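PDB 3HDV: response regulator, which probably receives a phosphoryl group from a partner kinase through its receiver domain and passes the signal on within a regulatory pathway. Local coordinates for residues E21-I24 with L25-S29; T91-E94 with E95-V99; G115-L118 with E119-K123. All coordinates share one frame; numbering follows the deposited sequence.

Interaction 1 of 3, residues E21-I24 with L25-S29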
# COMPACT_ATOMS: atom_id res chain seq x y z
N GLU B 21 1.99 3.18 -2.78
CA GLU B 21 2.59 1.86 -3.01
C GLU B 21 1.77 0.67 -2.46
O GLU B 21 1.76 -0.39 -3.09
CB GLU B 21 4.08 1.80 -2.58
CG GLU B 21 5.03 2.69 -3.52
CD GLU B 21 5.14 2.29 -5.06
OE1 GLU B 21 4.97 1.07 -5.50
OE2 GLU B 21 5.43 3.26 -5.87
N ALA B 22 1.10 0.86 -1.31
CA ALA B 22 0.21 -0.19 -0.70
C ALA B 22 -0.93 -0.56 -1.62
O ALA B 22 -1.18 -1.74 -1.85
CB ALA B 22 -0.31 0.22 0.68
N LEU B 23 -1.58 0.45 -2.19
CA LEU B 23 -2.68 0.25 -3.12
C LEU B 23 -2.19 -0.35 -4.42
O LEU B 23 -2.83 -1.23 -5.00
CB LEU B 23 -3.43 1.54 -3.38
CG LEU B 23 -4.80 1.56 -4.04
CD1 LEU B 23 -5.79 0.45 -3.46
CD2 LEU B 23 -5.43 2.95 -3.93
N ILE B 24 -1.05 0.10 -4.91
CA ILE B 24 -0.50 -0.54 -6.14
C ILE B 24 -0.26 -2.05 -5.90
O ILE B 24 -0.61 -2.89 -6.75
CB ILE B 24 0.77 0.14 -6.62
CG1 ILE B 24 0.39 1.52 -7.16
CG2 ILE B 24 1.46 -0.76 -7.63
CD1 ILE B 24 1.61 2.45 -7.45
N LEU B 25 0.33 -2.38 -4.75
CA LEU B 25 0.55 -3.77 -4.37
C LEU B 25 -0.78 -4.56 -4.29
O LEU B 25 -0.87 -5.70 -4.74
CB LEU B 25 1.29 -3.85 -3.02
CG LEU B 25 1.49 -5.27 -2.48
CD1 LEU B 25 2.42 -6.06 -3.44
CD2 LEU B 25 2.06 -5.21 -1.05
N TYR B 26 -1.79 -3.97 -3.67
CA TYR B 26 -3.07 -4.62 -3.52
C TYR B 26 -3.64 -4.90 -4.91
O TYR B 26 -4.03 -6.04 -5.19
CB TYR B 26 -4.03 -3.81 -2.65
CG TYR B 26 -5.33 -4.55 -2.33
CD1 TYR B 26 -5.39 -5.47 -1.27
CD2 TYR B 26 -6.48 -4.38 -3.12
CE1 TYR B 26 -6.57 -6.19 -0.98
CE2 TYR B 26 -7.67 -5.09 -2.85
CZ TYR B 26 -7.71 -5.99 -1.78
OH TYR B 26 -8.89 -6.67 -1.48
N LEU B 27 -3.67 -3.89 -5.78
CA LEU B 27 -4.16 -4.07 -7.17
C LEU B 27 -3.39 -5.15 -7.91
O LEU B 27 -4.00 -6.06 -8.50
CB LEU B 27 -4.14 -2.75 -7.95
CG LEU B 27 -5.15 -1.73 -7.41
CD1 LEU B 27 -4.90 -0.30 -7.97
CD2 LEU B 27 -6.60 -2.19 -7.73
N LYS B 28 -2.07 -5.06 -7.87
CA LYS B 28 -1.21 -6.12 -8.45
C LYS B 28 -1.41 -7.52 -7.83
O LYS B 28 -1.49 -8.52 -8.57
CB LYS B 28 0.27 -5.68 -8.56
CG LYS B 28 0.49 -4.38 -9.46
CD LYS B 28 2.01 -4.18 -9.72
CE LYS B 28 2.33 -3.00 -10.56
NZ LYS B 28 3.83 -2.84 -10.75
N SER B 29 -1.56 -7.62 -6.51
CA SER B 29 -1.80 -8.93 -5.87
C SER B 29 -3.11 -9.57 -6.36
O SER B 29 -3.28 -10.78 -6.23
CB SER B 29 -1.83 -8.85 -4.34
OG SER B 29 -3.04 -8.29 -3.89

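Interaction 2 of 3, residues T91-E94 with E95-V99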
# COMPACT_ATOMS: atom_id res chain seq x y z
N THR B 91 -12.65 15.28 4.48
CA THR B 91 -13.36 16.02 3.44
C THR B 91 -14.66 16.50 4.12
O THR B 91 -14.72 16.50 5.35
CB THR B 91 -13.61 15.14 2.15
OG1 THR B 91 -14.45 15.85 1.21
CG2 THR B 91 -14.28 13.78 2.47
N ASP B 92 -15.68 16.88 3.37
CA ASP B 92 -16.91 17.36 4.00
C ASP B 92 -17.95 17.28 2.93
O ASP B 92 -17.63 16.95 1.78
CB ASP B 92 -16.76 18.81 4.47
CG ASP B 92 -16.19 19.72 3.37
OD1 ASP B 92 -16.81 19.89 2.33
OD2 ASP B 92 -15.08 20.29 3.54
N VAL B 93 -19.19 17.55 3.31
CA VAL B 93 -20.32 17.36 2.45
C VAL B 93 -20.25 18.22 1.22
O VAL B 93 -20.48 17.73 0.14
CB VAL B 93 -21.66 17.52 3.20
CG1 VAL B 93 -22.83 17.58 2.21
CG2 VAL B 93 -21.82 16.37 4.20
N GLU B 94 -19.91 19.51 1.35
CA GLU B 94 -19.88 20.40 0.16
C GLU B 94 -18.89 19.91 -0.87
O GLU B 94 -19.20 19.88 -2.06
CB GLU B 94 -19.61 21.87 0.58
CG GLU B 94 -20.86 22.41 1.32
CD GLU B 94 -20.90 23.93 1.56
OE1 GLU B 94 -19.81 24.57 1.61
OE2 GLU B 94 -22.08 24.44 1.72
N GLU B 95 -17.70 19.54 -0.42
CA GLU B 95 -16.70 19.03 -1.33
C GLU B 95 -17.18 17.70 -1.99
O GLU B 95 -17.01 17.50 -3.21
CB GLU B 95 -15.37 18.82 -0.60
CG GLU B 95 -14.25 18.35 -1.56
CD GLU B 95 -12.93 18.27 -0.91
OE1 GLU B 95 -12.82 17.72 0.21
OE2 GLU B 95 -11.95 18.72 -1.53
N ALA B 96 -17.77 16.80 -1.20
CA ALA B 96 -18.27 15.53 -1.77
C ALA B 96 -19.32 15.77 -2.85
O ALA B 96 -19.30 15.12 -3.90
CB ALA B 96 -18.80 14.60 -0.64
N VAL B 97 -20.19 16.75 -2.63
CA VAL B 97 -21.20 17.07 -3.61
C VAL B 97 -20.55 17.67 -4.88
O VAL B 97 -20.93 17.30 -5.97
CB VAL B 97 -22.29 18.00 -3.00
CG1 VAL B 97 -23.14 18.62 -4.12
CG2 VAL B 97 -23.17 17.21 -1.94
N ASP B 98 -19.59 18.61 -4.71
CA ASP B 98 -18.80 19.12 -5.84
C ASP B 98 -18.15 17.99 -6.65
O ASP B 98 -18.26 17.95 -7.87
CB ASP B 98 -17.68 20.06 -5.35
CG ASP B 98 -18.19 21.42 -4.92
OD1 ASP B 98 -19.28 21.85 -5.39
OD2 ASP B 98 -17.51 22.07 -4.10
N VAL B 99 -17.47 17.09 -5.97
CA VAL B 99 -16.85 15.93 -6.65
C VAL B 99 -17.88 15.06 -7.37
O VAL B 99 -17.69 14.67 -8.57
CB VAL B 99 -15.95 15.13 -5.70
CG1 VAL B 99 -15.40 13.83 -6.39
CG2 VAL B 99 -14.80 16.02 -5.24
O HOH W 1 -12.70 19.71 2.29

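Interaction 3 of 3, residues G115-L118 with E119-K123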
# COMPACT_ATOMS: atom_id res chain seq x y z
N GLY B 115 -12.50 -4.52 -0.31
CA GLY B 115 -13.39 -5.40 -1.02
C GLY B 115 -14.33 -4.58 -1.87
O GLY B 115 -14.52 -4.91 -3.05
N LYS B 116 -14.92 -3.53 -1.31
CA LYS B 116 -15.77 -2.64 -2.13
C LYS B 116 -14.98 -1.95 -3.26
O LYS B 116 -15.46 -1.84 -4.41
CB LYS B 116 -16.43 -1.57 -1.28
CG LYS B 116 -17.34 -0.56 -2.04
CD LYS B 116 -17.65 0.66 -1.14
CE LYS B 116 -18.88 1.49 -1.62
NZ LYS B 116 -19.26 2.57 -0.60
N LEU B 117 -13.79 -1.47 -2.92
CA LEU B 117 -12.91 -0.88 -3.97
C LEU B 117 -12.68 -1.83 -5.16
O LEU B 117 -12.81 -1.43 -6.31
CB LEU B 117 -11.55 -0.43 -3.39
CG LEU B 117 -10.57 0.25 -4.37
CD1 LEU B 117 -11.14 1.51 -5.13
CD2 LEU B 117 -9.28 0.66 -3.58
N LEU B 118 -12.29 -3.06 -4.86
CA LEU B 118 -12.03 -4.03 -5.90
C LEU B 118 -13.29 -4.30 -6.77
O LEU B 118 -13.21 -4.40 -8.01
CB LEU B 118 -11.42 -5.28 -5.27
CG LEU B 118 -10.91 -6.38 -6.19
CD1 LEU B 118 -9.56 -5.98 -6.90
CD2 LEU B 118 -10.88 -7.83 -5.46
N GLU B 119 -14.46 -4.38 -6.13
CA GLU B 119 -15.73 -4.54 -6.88
C GLU B 119 -15.93 -3.42 -7.88
O GLU B 119 -16.22 -3.67 -9.04
CB GLU B 119 -16.91 -4.58 -5.91
CG GLU B 119 -17.07 -5.91 -5.23
CD GLU B 119 -18.22 -5.93 -4.23
OE1 GLU B 119 -18.08 -6.67 -3.21
OE2 GLU B 119 -19.23 -5.21 -4.45
N LEU B 120 -15.75 -2.17 -7.43
CA LEU B 120 -15.81 -1.00 -8.33
C LEU B 120 -14.78 -1.06 -9.45
O LEU B 120 -15.12 -0.77 -10.58
CB LEU B 120 -15.65 0.31 -7.57
CG LEU B 120 -16.64 0.62 -6.45
CD1 LEU B 120 -16.14 1.85 -5.66
CD2 LEU B 120 -18.07 0.81 -6.98
N VAL B 121 -13.54 -1.42 -9.13
CA VAL B 121 -12.47 -1.53 -10.15
C VAL B 121 -12.75 -2.61 -11.22
O VAL B 121 -12.68 -2.35 -12.44
CB VAL B 121 -11.07 -1.76 -9.49
CG1 VAL B 121 -10.06 -2.09 -10.53
CG2 VAL B 121 -10.65 -0.54 -8.68
N ASN B 122 -13.05 -3.82 -10.76
CA ASN B 122 -13.44 -4.95 -11.63
C ASN B 122 -14.60 -4.60 -12.55
O ASN B 122 -14.54 -4.88 -13.76
CB ASN B 122 -13.76 -6.18 -10.77
CG ASN B 122 -12.51 -6.86 -10.23
OD1 ASN B 122 -11.43 -6.68 -10.78
ND2 ASN B 122 -12.64 -7.66 -9.17
N LYS B 123 -15.62 -3.95 -11.99
CA LYS B 123 -16.78 -3.52 -12.75
C LYS B 123 -16.43 -2.48 -13.82
O LYS B 123 -16.86 -2.61 -14.98
CB LYS B 123 -17.87 -3.00 -11.80
CG LYS B 123 -19.09 -2.38 -12.50
CD LYS B 123 -20.30 -2.40 -11.56
CE LYS B 123 -21.41 -1.45 -12.02
NZ LYS B 123 -22.51 -1.34 -10.99

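Interaction 1 of 3, residues E21-I24 with L25-S29
Tyr26, the aromatic residue of this helical stretch, meets residues 21-24 through its CB and not through the ring. That CB sits 3.6 Å from Ala22 O, while the ring has neither a face nor an edge in contact with residues 21-24. With CG anti to the backbone N (chi1 -173°), the phenol is carried off the helix, where its side chain packs on Leu114 of the same chain and on Leu25 of the second subunit.

On another side of the helix Leu27 leans back over the previous turn. Its CG rests 3.4 Å from Leu23 O, the same oxygen that takes the N-H of Leu27 in an almost straight bond (2.9 Å between Leu27 N and Leu23 O, 177° at the hydrogen). Beyond it, Leu27 CD1 reaches Leu23 CG at 4.3 Å, a loose apolar touch.

All this belongs to helix 17-29, the helix of the beta-alpha-beta unit that joins strands 9-13 and 33-37 in the receiver domain. Leu23, Ile24 and Leu27 pack on Val12 of the first strand, and Ile24 and Leu27 also on Ala34 of the second.

Ile24 and the exposed Lys28 lie side by side and point the same way. The Lys28 chain is extended beyond CG and runs alongside the isoleucine branch: Lys28 CE comes within 3.8 Å of Ile24 CG2, and Lys28 CG within 3.3 Å of Ile24 O. The ammonium group makes no salt bridge with Glu21, whose OE1 stays 6.6 Å from Lys28 NZ. Further along, Ser29 OG turns back to donate to Tyr26 O at 2.8 Å.

Interaction 2 of 3, residues T91-E94 with E95-V99
Thr91 and Glu95 cross obliquely, with the threonine hydroxyl turned onto the end of the glutamate. Thr91 OG1 donates to Glu95 OE1 at 2.7 Å, meeting it on the anti side and 22° out of the carboxylate plane. The hydroxyl gets there because OG1 stands anti to its own backbone N (chi1 173°), which swings it toward the first turn of the helix. Glu95 answers with an extended chain, so that its carboxylate runs back beside the threonine.

Asp92 approaches the same glutamate differently. The two side chains meet at about a right angle, yet their carboxylate planes are only 19° apart. Asp92 uses OD1 to take the N-H of Glu95 at 2.9 Å from Glu95 N, nearly along the C-O axis of OD1, and this oxygen also lies 3.4 Å from Glu95 CB. The other oxygen, Asp92 OD2, stays 4.8 Å from Glu95 OE1, and a water fills the span by donating to both. Two like charges would probably disfavour each other at this range; the water, together with a salt bridge from Arg61 to Glu95 OE1, is likely to ease that. OE1 is therefore gripped by a hydroxyl, a water and a guanidinium group.

A turn round the helix, Val93 CG1 touches Val97 CG2 at 4.2 Å, and Val97 and Ala96 continue onto Phe107 and Val93 of the third subunit. Helix 93-101 and strand 106-109 are part of the face through which OmpR-like receivers pair. Asp92 itself is a helix N-cap, its carboxylate receiving the N-H three residues on, at the start of the helix between strands 83-88 and 106-109.

Interaction 3 of 3, residues G115-L118 with E119-K123
Leu118 lies one turn before Asn122 on helix 114-124, and its side chain can be followed outward from the backbone. Its CB sits beside the next peptide, close to Glu119 N. With CG anti to the backbone N (chi1 -173°), the chain then turns toward the following turn, where Leu118 CG comes 3.7 Å from Asn122 ND2. Both methyls border the same nitrogen, CD2 at 4.1 Å and CD1 at 4.2 Å from Asn122 ND2. The leucine side chain also packs on Arg30 and Ile32, in the loop after helix 17-29.

Asn122 reaches back because its CG lies anti to its carbonyl carbon, and Asn122 N donates to Leu118 O at 2.8 Å in a nearly straight bond (170° at the hydrogen). Replacing Leu118 by an alanine would probably leave the amide of Asn122 without its apolar neighbour and open a gap beside Ile32.

Helix 114-124 is the last helix of the receiver domain. On its buried side Leu117 CD1 meets Val121 CG2 at 4.1 Å, and both residues turn onto strands 53-58 and 83-88, at Ile57, Leu55 and Ile85. Between Leu118 and Asn122, then, the leucine meets the amide by van der Waals contact, offering it nothing polar, while the hydrogen bond runs from backbone to backbone.

In the fold
Along the chain the three contacts follow in series; none nests in or crosses another. Interactions 1 and 3 run along single helices, and interaction 2 lies where a loop enters its helix. Interaction 1 comes first, on the helix that leads from strand 9-13 to strand 33-37. Interaction 2 comes later, at the start of the helix between strands 83-88 and 106-109, and interaction 3 lies on the last helix. Interactions 1 and 3 touch where Leu23 CD1 meets Leu117 CD2 at 3.5 Å, joining the first and last helices on one side of the parallel sheet. Interaction 2 stands apart, its nearest atoms about 15 Å from interaction 1 and about 12 Å from interaction 3.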